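Local coordinates for putative cytoplasmic protein (Salmonella enterica subsp. enterica serovar Typhimurium, PDB 4IQN), which is of unknown function and belongs to the DUF5066 family of uncharacterised domains, at residues 94-99 with 152-157; 114-119 with 208-213; 123-128 with 135-140. All coordinates share one frame; numbering follows the deposited sequence.

Contact 1: 94-99 with 152-157; sequences EEAYYG and ARMERN
M154, a selenomethionine on strand 151-155, reaches across to helix 93-99 and lays its terminal methyl against A96. CG stands anti to the backbone N (chi1 174°) and the chain runs on extended, which carries SE and CE straight out from the strand to the helix. CE lies 3.6 Å from A96 CA and nearly as close to A96 CB, meeting the backbone of the helix as well as the small side chain. One atom back along the chain, SE rests against the root of E95, with E95 CB to SE 3.9 Å. The carboxylate of E95 takes no part there: CG sits beside the backbone N and a bend at chi2 (84°) turns CD away from M154, and OE2 goes to Y90 and to a salt bridge with R127. Farther along, the backbones close in where the strand has given way to a turn, and G99 CA comes 3.7 Å from R156 O. One water ties the two segments together, donating to E95 O at 2.8 Å and to R156 O at 2.7 Å. W116 also touches both A96 and M154. The helix is thus held to the strand mainly by apolar packing of one long, extended side chain, while a single water bridges two carbonyls, E95 O, which already accepts from G99 N within the helix, and R156 O.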
loop_
_atom_site.group_PDB
_atom_site.type_symbol
_atom_site.label_atom_id
_atom_site.label_comp_id
_atom_site.label_asym_id
_atom_site.label_seq_id
_atom_site.Cartn_x
_atom_site.Cartn_y
_atom_site.Cartn_z
ATOM N N GLU A 94 2.853 -1.138 14.084
ATOM C CA GLU A 94 1.778 -1.922 14.724
ATOM C C GLU A 94 1.712 -3.319 14.136
ATOM O O GLU A 94 1.628 -4.324 14.879
ATOM C CB GLU A 94 0.409 -1.230 14.657
ATOM C CG GLU A 94 0.267 -0.097 15.687
ATOM C CD GLU A 94 -1.053 0.693 15.620
ATOM O OE1 GLU A 94 -1.880 0.452 14.701
ATOM O OE2 GLU A 94 -1.260 1.576 16.497
ATOM N N GLU A 95 1.783 -3.380 12.816
ATOM C CA GLU A 95 1.803 -4.660 12.100
ATOM C C GLU A 95 3.013 -5.479 12.535
ATOM O O GLU A 95 2.900 -6.665 12.780
ATOM C CB GLU A 95 1.832 -4.420 10.590
ATOM C CG GLU A 95 0.535 -3.852 10.018
ATOM C CD GLU A 95 0.367 -2.308 10.099
ATOM O OE1 GLU A 95 1.224 -1.611 10.713
ATOM O OE2 GLU A 95 -0.654 -1.819 9.520
ATOM N N ALA A 96 4.163 -4.824 12.677
ATOM C CA ALA A 96 5.397 -5.499 13.138
ATOM C C ALA A 96 5.309 -6.026 14.559
ATOM O O ALA A 96 5.765 -7.132 14.870
ATOM C CB ALA A 96 6.594 -4.546 13.023
ATOM N N TYR A 97 4.732 -5.210 15.425
ATOM C CA TYR A 97 4.526 -5.550 16.806
ATOM C C TYR A 97 3.593 -6.757 16.962
ATOM O O TYR A 97 3.914 -7.737 17.667
ATOM C CB TYR A 97 3.939 -4.347 17.499
ATOM C CG TYR A 97 4.092 -4.318 18.978
ATOM C CD1 TYR A 97 5.351 -4.275 19.552
ATOM C CD2 TYR A 97 2.997 -4.292 19.801
ATOM C CE1 TYR A 97 5.512 -4.196 20.919
ATOM C CE2 TYR A 97 3.140 -4.223 21.181
ATOM C CZ TYR A 97 4.409 -4.175 21.739
ATOM O OH TYR A 97 4.621 -4.106 23.105
ATOM N N TYR A 98 2.461 -6.699 16.269
ATOM C CA TYR A 98 1.528 -7.841 16.230
ATOM C C TYR A 98 2.218 -9.072 15.593
ATOM O O TYR A 98 1.926 -10.221 15.966
ATOM C CB TYR A 98 0.215 -7.452 15.499
ATOM C CG TYR A 98 -0.493 -8.631 14.938
ATOM C CD1 TYR A 98 -1.352 -9.401 15.741
ATOM C CD2 TYR A 98 -0.279 -9.044 13.611
ATOM C CE1 TYR A 98 -1.995 -10.526 15.242
ATOM C CE2 TYR A 98 -0.923 -10.168 13.100
ATOM C CZ TYR A 98 -1.774 -10.903 13.920
ATOM O OH TYR A 98 -2.391 -11.987 13.427
ATOM N N GLY A 99 3.125 -8.846 14.651
ATOM C CA GLY A 99 3.787 -9.926 13.919
ATOM C C GLY A 99 4.632 -10.860 14.775
ATOM O O GLY A 99 4.773 -12.031 14.462
ATOM N N ALA A 152 4.002 -3.547 -1.607
ATOM C CA ALA A 152 4.707 -4.369 -0.623
ATOM C C ALA A 152 3.679 -5.089 0.229
ATOM O O ALA A 152 2.561 -4.572 0.450
ATOM C CB ALA A 152 5.592 -3.523 0.240
ATOM N N ARG A 153 4.067 -6.271 0.715
ATOM C CA ARG A 153 3.264 -7.065 1.610
ATOM C C ARG A 153 4.009 -7.346 2.907
ATOM O O ARG A 153 5.245 -7.442 2.917
ATOM C CB ARG A 153 2.855 -8.412 0.947
ATOM C CG ARG A 153 1.811 -8.258 -0.114
ATOM C CD ARG A 153 1.529 -9.561 -0.818
ATOM N NE ARG A 153 0.425 -9.474 -1.742
ATOM C CZ ARG A 153 -0.836 -9.838 -1.485
ATOM N NH1 ARG A 153 -1.185 -10.372 -0.331
ATOM N NH2 ARG A 153 -1.749 -9.721 -2.419
HETATM N N MSE A 154 3.259 -7.484 3.995
HETATM C CA MSE A 154 3.826 -7.887 5.279
HETATM C C MSE A 154 2.952 -8.929 5.928
HETATM O O MSE A 154 1.746 -8.773 6.070
HETATM C CB MSE A 154 4.084 -6.678 6.165
HETATM C CG MSE A 154 4.547 -7.062 7.558
HETATM SE SE MSE A 154 4.935 -5.414 8.484
HETATM C CE MSE A 154 6.271 -6.138 9.708
ATOM N N GLU A 155 3.566 -10.010 6.348
ATOM C CA GLU A 155 2.860 -11.066 7.060
ATOM C C GLU A 155 3.720 -11.503 8.204
ATOM O O GLU A 155 4.887 -11.807 8.002
ATOM C CB GLU A 155 2.609 -12.259 6.160
ATOM C CG GLU A 155 1.650 -13.245 6.821
ATOM C CD GLU A 155 1.570 -14.529 6.056
ATOM O OE1 GLU A 155 2.594 -15.276 5.999
ATOM O OE2 GLU A 155 0.470 -14.774 5.520
ATOM N N ARG A 156 3.143 -11.538 9.393
ATOM C CA ARG A 156 3.888 -11.716 10.631
ATOM C C ARG A 156 5.156 -10.854 10.593
ATOM O O ARG A 156 5.068 -9.635 10.495
ATOM C CB ARG A 156 4.127 -13.197 10.909
ATOM C CG ARG A 156 2.811 -13.935 11.179
ATOM C CD ARG A 156 2.776 -15.228 10.416
ATOM N NE ARG A 156 3.879 -16.089 10.805
ATOM C CZ ARG A 156 4.275 -17.169 10.124
ATOM N NH1 ARG A 156 5.284 -17.911 10.585
ATOM N NH2 ARG A 156 3.673 -17.522 8.980
ATOM N N ASN A 157 6.321 -11.466 10.670
ATOM C CA ASN A 157 7.557 -10.716 10.672
ATOM C C ASN A 157 8.187 -10.437 9.332
ATOM O O ASN A 157 9.269 -9.867 9.301
ATOM C CB ASN A 157 8.591 -11.513 11.459
ATOM C CG ASN A 157 8.852 -12.871 10.832
ATOM O OD1 ASN A 157 7.906 -13.642 10.638
ATOM N ND2 ASN A 157 10.113 -13.158 10.468
HETATM O O HOH W 1 2.613 -8.495 10.723
#

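Contact 2: 114-119 with 208-213; sequences PVWSND and DLEDYH
P114, preceded by a cis peptide bond, sets its ring against the imidazole of H213: CG stands over one face, 3.9 Å from the ring centroid and 25° off the normal, a CH-pi contact. V115 contributes its carbonyl, which accepts a nearly straight hydrogen bond from H213 N (V115 O to H213 N 2.9 Å), while its CG1 packs beside the Y212 ring. W116 and H213 bury the most surface here. W116 CG is anti to its backbone N (chi1 -153°); CB points away from 208-213, yet the indole lies against it. D211 O lies over the centre of one indole face, and Y212 N over the same face nearer the rim. At the edge, NE1 donates in the ring plane to E210 OE1 at 2.8 Å; E210 OE2 is taken by Y139 and R41. The six-membered ring of the indole points CZ3 over the centre of the Y212 ring, a T-shaped pair with planes at 67° and centroids 5.0 Å apart. S117 N donates to D211 O, 2.8 Å away, completing the single bridge between the backbones around W116 and Y212; S117 OG accepts from D119 N in an ST turn. N118 OD1 receives a weak bond from H213 NE2 (2.9 Å) at the imidazole edge, and H213 ND1 caps A215 N at the start of helix 214-217. D119 touches L209 CD1 through OD1, which also accepts from R121 N. Two irregular loops are therefore joined by two backbone bonds on either side of W116 in the chain, and by its indole, whose N-H is met by a carboxylate shared with an arginine and a tyrosine, probably favouring its charged form.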
loop_
_atom_site.group_PDB
_atom_site.type_symbol
_atom_site.label_atom_id
_atom_site.label_comp_id
_atom_site.label_asym_id
_atom_site.label_seq_id
_atom_site.Cartn_x
_atom_site.Cartn_y
_atom_site.Cartn_z
ATOM N N PRO A 114 11.298 2.798 18.509
ATOM C CA PRO A 114 10.913 2.159 17.266
ATOM C C PRO A 114 10.884 0.660 17.182
ATOM O O PRO A 114 11.838 0.008 17.612
ATOM C CB PRO A 114 11.924 2.726 16.268
ATOM C CG PRO A 114 13.162 2.890 17.073
ATOM C CD PRO A 114 12.697 3.290 18.447
ATOM N N VAL A 115 9.794 0.130 16.623
ATOM C CA VAL A 115 9.686 -1.319 16.438
ATOM C C VAL A 115 10.377 -1.739 15.136
ATOM O O VAL A 115 11.215 -2.647 15.124
ATOM C CB VAL A 115 8.226 -1.769 16.481
ATOM C CG1 VAL A 115 8.114 -3.263 16.159
ATOM C CG2 VAL A 115 7.653 -1.550 17.868
ATOM N N TRP A 116 10.005 -1.094 14.044
ATOM C CA TRP A 116 10.603 -1.303 12.736
ATOM C C TRP A 116 11.747 -0.352 12.530
ATOM O O TRP A 116 11.878 0.627 13.265
ATOM C CB TRP A 116 9.555 -1.068 11.658
ATOM C CG TRP A 116 9.760 -1.798 10.397
ATOM C CD1 TRP A 116 10.005 -1.272 9.180
ATOM C CD2 TRP A 116 9.705 -3.245 10.206
ATOM N NE1 TRP A 116 10.091 -2.273 8.237
ATOM C CE2 TRP A 116 9.931 -3.487 8.852
ATOM C CE3 TRP A 116 9.474 -4.320 11.060
ATOM C CZ2 TRP A 116 9.926 -4.787 8.307
ATOM C CZ3 TRP A 116 9.503 -5.591 10.545
ATOM C CH2 TRP A 116 9.722 -5.815 9.173
ATOM N N SER A 117 12.593 -0.651 11.554
ATOM C CA SER A 117 13.718 0.202 11.197
ATOM C C SER A 117 13.256 1.629 10.947
ATOM O O SER A 117 12.166 1.857 10.454
ATOM C CB SER A 117 14.389 -0.311 9.935
ATOM O OG SER A 117 15.426 0.567 9.515
ATOM N N ASN A 118 14.089 2.577 11.338
ATOM C CA ASN A 118 13.844 4.004 11.031
ATOM C C ASN A 118 14.979 4.570 10.193
ATOM O O ASN A 118 15.263 5.762 10.237
ATOM C CB ASN A 118 13.662 4.824 12.314
ATOM C CG ASN A 118 14.827 4.719 13.282
ATOM O OD1 ASN A 118 15.850 4.076 13.033
ATOM N ND2 ASN A 118 14.684 5.394 14.396
ATOM N N ASP A 119 15.648 3.714 9.433
ATOM C CA ASP A 119 16.750 4.171 8.605
ATOM C C ASP A 119 16.282 5.362 7.742
ATOM O O ASP A 119 15.189 5.332 7.180
ATOM C CB ASP A 119 17.272 3.055 7.719
ATOM C CG ASP A 119 18.514 3.443 6.965
ATOM O OD1 ASP A 119 18.449 4.157 5.951
ATOM O OD2 ASP A 119 19.588 3.012 7.390
ATOM N N ASP A 208 16.216 -4.097 1.636
ATOM C CA ASP A 208 17.177 -4.700 2.529
ATOM C C ASP A 208 17.159 -4.023 3.905
ATOM O O ASP A 208 17.548 -4.627 4.887
ATOM C CB ASP A 208 18.562 -4.644 1.879
ATOM C CG ASP A 208 19.596 -5.399 2.649
ATOM O OD1 ASP A 208 19.499 -6.638 2.775
ATOM O OD2 ASP A 208 20.528 -4.748 3.104
ATOM N N LEU A 209 16.686 -2.774 3.975
ATOM C CA LEU A 209 16.547 -2.056 5.251
ATOM C C LEU A 209 15.252 -2.364 6.034
ATOM O O LEU A 209 15.117 -1.979 7.199
ATOM C CB LEU A 209 16.637 -0.533 5.001
ATOM C CG LEU A 209 17.907 -0.076 4.281
ATOM C CD1 LEU A 209 17.815 1.376 3.807
ATOM C CD2 LEU A 209 19.127 -0.299 5.146
ATOM N N GLU A 210 14.285 -3.026 5.403
ATOM C CA GLU A 210 12.977 -3.287 6.050
ATOM C C GLU A 210 13.059 -4.480 6.998
ATOM O O GLU A 210 12.939 -5.650 6.571
ATOM C CB GLU A 210 11.898 -3.571 4.986
ATOM C CG GLU A 210 11.716 -2.438 3.962
ATOM C CD GLU A 210 10.984 -1.210 4.485
ATOM O OE1 GLU A 210 10.642 -1.149 5.705
ATOM O OE2 GLU A 210 10.747 -0.301 3.629
ATOM N N ASP A 211 13.255 -4.211 8.259
ATOM C CA ASP A 211 13.323 -5.253 9.304
ATOM C C ASP A 211 13.107 -4.541 10.614
ATOM O O ASP A 211 13.078 -3.279 10.680
ATOM C CB ASP A 211 14.688 -5.981 9.272
ATOM C CG ASP A 211 14.657 -7.394 9.951
ATOM O OD1 ASP A 211 13.649 -7.850 10.537
ATOM O OD2 ASP A 211 15.703 -8.056 9.919
ATOM N N TYR A 212 12.946 -5.338 11.647
ATOM C CA TYR A 212 12.858 -4.894 13.015
ATOM C C TYR A 212 14.089 -4.100 13.348
ATOM O O TYR A 212 15.212 -4.376 12.868
ATOM C CB TYR A 212 12.725 -6.105 13.958
ATOM C CG TYR A 212 11.369 -6.744 13.862
ATOM C CD1 TYR A 212 10.294 -6.270 14.611
ATOM C CD2 TYR A 212 11.160 -7.827 13.020
ATOM C CE1 TYR A 212 9.042 -6.831 14.510
ATOM C CE2 TYR A 212 9.907 -8.408 12.914
ATOM C CZ TYR A 212 8.853 -7.914 13.659
ATOM O OH TYR A 212 7.599 -8.463 13.557
ATOM N N HIS A 213 13.874 -3.094 14.158
ATOM C CA HIS A 213 14.979 -2.243 14.654
ATOM C C HIS A 213 15.848 -3.017 15.618
ATOM O O HIS A 213 15.354 -3.776 16.445
ATOM C CB HIS A 213 14.415 -0.994 15.332
ATOM C CG HIS A 213 15.357 0.168 15.331
ATOM N ND1 HIS A 213 16.506 0.191 16.080
ATOM C CD2 HIS A 213 15.319 1.346 14.667
ATOM C CE1 HIS A 213 17.135 1.339 15.894
ATOM N NE2 HIS A 213 16.425 2.065 15.052
#

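Contact 3: 123-128 with 135-140; sequences PALIRI and AIFIYI
P123 CG presses onto one face of the Y139 ring, 3.7 Å from its centroid, a CH-pi contact at the open end of the antiparallel hairpin of strands 124-128 and 135-140. On the face bearing L125, R127, F137 and Y139, the L125 methyls fork between two rings: CD2 sits 3.5 Å from Y139 CD1, while CD1 stands over a face of F137. R127 lies across from F137. Its CD lies 3.6 Å from F137 CE1, and a bend at chi2 (60°) starts the chain toward A135, whose CB lies over the centre of one guanidinium face.

The other face is a quilt of isoleucine branches. I126 and I138 lie side by side, CB to CB 4.0 Å; I140 CD1 meets I126 CD1 at 3.9 Å, and I128 CG1 abuts I138 CG1 at 3.8 Å. Helix 166-174 packs on I128 and I136. Between the faces, I126 and I138 exchange two backbone bonds, I138 N to I126 O being 2.8 Å. The hairpin thus combines a wholly aliphatic side with a mixed aromatic one, where the arginine's carbons pack and its NH1 turns back to donate to I128 O.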
loop_
_atom_site.group_PDB
_atom_site.type_symbol
_atom_site.label_atom_id
_atom_site.label_comp_id
_atom_site.label_asym_id
_atom_site.label_seq_id
_atom_site.Cartn_x
_atom_site.Cartn_y
_atom_site.Cartn_z
ATOM N N PRO A 123 11.645 4.493 2.211
ATOM C CA PRO A 123 10.638 5.218 1.476
ATOM C C PRO A 123 9.345 5.300 2.247
ATOM O O PRO A 123 9.087 4.506 3.149
ATOM C CB PRO A 123 10.414 4.356 0.228
ATOM C CG PRO A 123 10.747 2.982 0.675
ATOM C CD PRO A 123 11.859 3.139 1.654
ATOM N N ALA A 124 8.513 6.258 1.871
ATOM C CA ALA A 124 7.163 6.355 2.423
ATOM C C ALA A 124 6.331 5.149 2.085
ATOM O O ALA A 124 6.639 4.474 1.125
ATOM C CB ALA A 124 6.462 7.602 1.924
ATOM N N LEU A 125 5.285 4.922 2.866
ATOM C CA LEU A 125 4.304 3.860 2.630
ATOM C C LEU A 125 2.922 4.458 2.659
ATOM O O LEU A 125 2.647 5.338 3.439
ATOM C CB LEU A 125 4.362 2.769 3.722
ATOM C CG LEU A 125 5.711 2.096 3.915
ATOM C CD1 LEU A 125 5.741 1.227 5.166
ATOM C CD2 LEU A 125 6.026 1.278 2.681
ATOM N N ILE A 126 2.053 3.949 1.794
ATOM C CA ILE A 126 0.630 4.200 1.867
ATOM C C ILE A 126 -0.026 2.885 2.186
ATOM O O ILE A 126 0.143 1.902 1.427
ATOM C CB ILE A 126 0.060 4.769 0.546
ATOM C CG1 ILE A 126 0.620 6.170 0.231
ATOM C CG2 ILE A 126 -1.453 4.842 0.602
ATOM C CD1 ILE A 126 0.121 6.709 -1.107
ATOM N N ARG A 127 -0.805 2.852 3.262
ATOM C CA ARG A 127 -1.468 1.600 3.669
ATOM C C ARG A 127 -2.675 1.361 2.799
ATOM O O ARG A 127 -3.465 2.268 2.558
ATOM C CB ARG A 127 -1.904 1.678 5.132
ATOM C CG ARG A 127 -2.474 0.414 5.767
ATOM C CD ARG A 127 -1.488 -0.725 5.741
ATOM N NE ARG A 127 -1.762 -1.648 6.832
ATOM C CZ ARG A 127 -2.535 -2.732 6.752
ATOM N NH1 ARG A 127 -3.122 -3.104 5.607
ATOM N NH2 ARG A 127 -2.679 -3.468 7.832
ATOM N N ILE A 128 -2.824 0.131 2.330
ATOM C CA ILE A 128 -4.011 -0.315 1.569
ATOM C C ILE A 128 -4.760 -1.328 2.436
ATOM O O ILE A 128 -4.142 -2.206 3.047
ATOM C CB ILE A 128 -3.592 -0.983 0.253
ATOM C CG1 ILE A 128 -2.926 0.019 -0.683
ATOM C CG2 ILE A 128 -4.771 -1.703 -0.460
ATOM C CD1 ILE A 128 -3.831 1.110 -1.236
ATOM N N ALA A 135 -0.771 -7.337 5.610
ATOM C CA ALA A 135 -0.759 -5.876 5.358
ATOM C C ALA A 135 -0.286 -5.619 3.938
ATOM O O ALA A 135 0.649 -6.290 3.449
ATOM C CB ALA A 135 0.157 -5.161 6.381
ATOM N N ILE A 136 -0.880 -4.614 3.275
ATOM C CA ILE A 136 -0.558 -4.283 1.920
ATOM C C ILE A 136 -0.185 -2.791 1.933
ATOM O O ILE A 136 -0.871 -2.001 2.616
ATOM C CB ILE A 136 -1.795 -4.411 0.998
ATOM C CG1 ILE A 136 -2.490 -5.783 1.077
ATOM C CG2 ILE A 136 -1.486 -4.042 -0.433
ATOM C CD1 ILE A 136 -1.615 -6.903 0.643
ATOM N N PHE A 137 0.872 -2.420 1.195
ATOM C CA PHE A 137 1.326 -1.017 1.161
ATOM C C PHE A 137 1.691 -0.656 -0.264
ATOM O O PHE A 137 2.178 -1.476 -1.040
ATOM C CB PHE A 137 2.581 -0.782 2.002
ATOM C CG PHE A 137 2.546 -1.356 3.373
ATOM C CD1 PHE A 137 2.092 -0.619 4.456
ATOM C CD2 PHE A 137 3.003 -2.641 3.612
ATOM C CE1 PHE A 137 2.056 -1.147 5.727
ATOM C CE2 PHE A 137 2.997 -3.160 4.869
ATOM C CZ PHE A 137 2.515 -2.435 5.938
ATOM N N ILE A 138 1.463 0.592 -0.620
ATOM C CA ILE A 138 2.063 1.147 -1.768
ATOM C C ILE A 138 3.436 1.635 -1.312
ATOM O O ILE A 138 3.546 2.368 -0.301
ATOM C CB ILE A 138 1.223 2.295 -2.378
ATOM C CG1 ILE A 138 -0.242 1.888 -2.584
ATOM C CG2 ILE A 138 1.801 2.694 -3.703
ATOM C CD1 ILE A 138 -1.076 3.037 -3.133
ATOM N N TYR A 139 4.455 1.221 -2.048
ATOM C CA TYR A 139 5.861 1.453 -1.680
ATOM C C TYR A 139 6.341 2.655 -2.451
ATOM O O TYR A 139 6.564 2.565 -3.658
ATOM C CB TYR A 139 6.697 0.204 -2.049
ATOM C CG TYR A 139 7.951 0.016 -1.251
ATOM C CD1 TYR A 139 7.902 -0.198 0.127
ATOM C CD2 TYR A 139 9.206 0.025 -1.862
ATOM C CE1 TYR A 139 9.079 -0.375 0.879
ATOM C CE2 TYR A 139 10.383 -0.158 -1.103
ATOM C CZ TYR A 139 10.313 -0.351 0.262
ATOM O OH TYR A 139 11.483 -0.531 1.021
ATOM N N ILE A 140 6.484 3.803 -1.766
ATOM C CA ILE A 140 6.682 5.064 -2.466
ATOM C C ILE A 140 8.169 5.299 -2.792
ATOM O O ILE A 140 8.884 5.941 -2.044
ATOM C CB ILE A 140 6.132 6.220 -1.645
ATOM C CG1 ILE A 140 4.690 5.980 -1.218
ATOM C CG2 ILE A 140 6.251 7.553 -2.414
ATOM C CD1 ILE A 140 3.668 5.766 -2.337
#

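How the contacts relate
Contact 3 lies near the centre of the chain, its centre about 3 Å away, while contacts 1 and 2 lie about 13 and 17 Å out, on the same side. Centres of contacts 1 and 2, and of 1 and 3, are about 12 Å apart; those of 2 and 3 about 15 Å. The four-stranded antiparallel sheet connects contacts 3 and 1, since strand 135-140 neighbours 151-155. Along the chain, contact 3 nests inside the loops closed by contacts 1 and 2, whose segments alternate. A probable hydrogen bond from Y212 OH to A96 O links contact 2 to contact 1, and E210 joins it to strand 135-140, knitting helix 93-99 and the 208-213 loop onto one sheet.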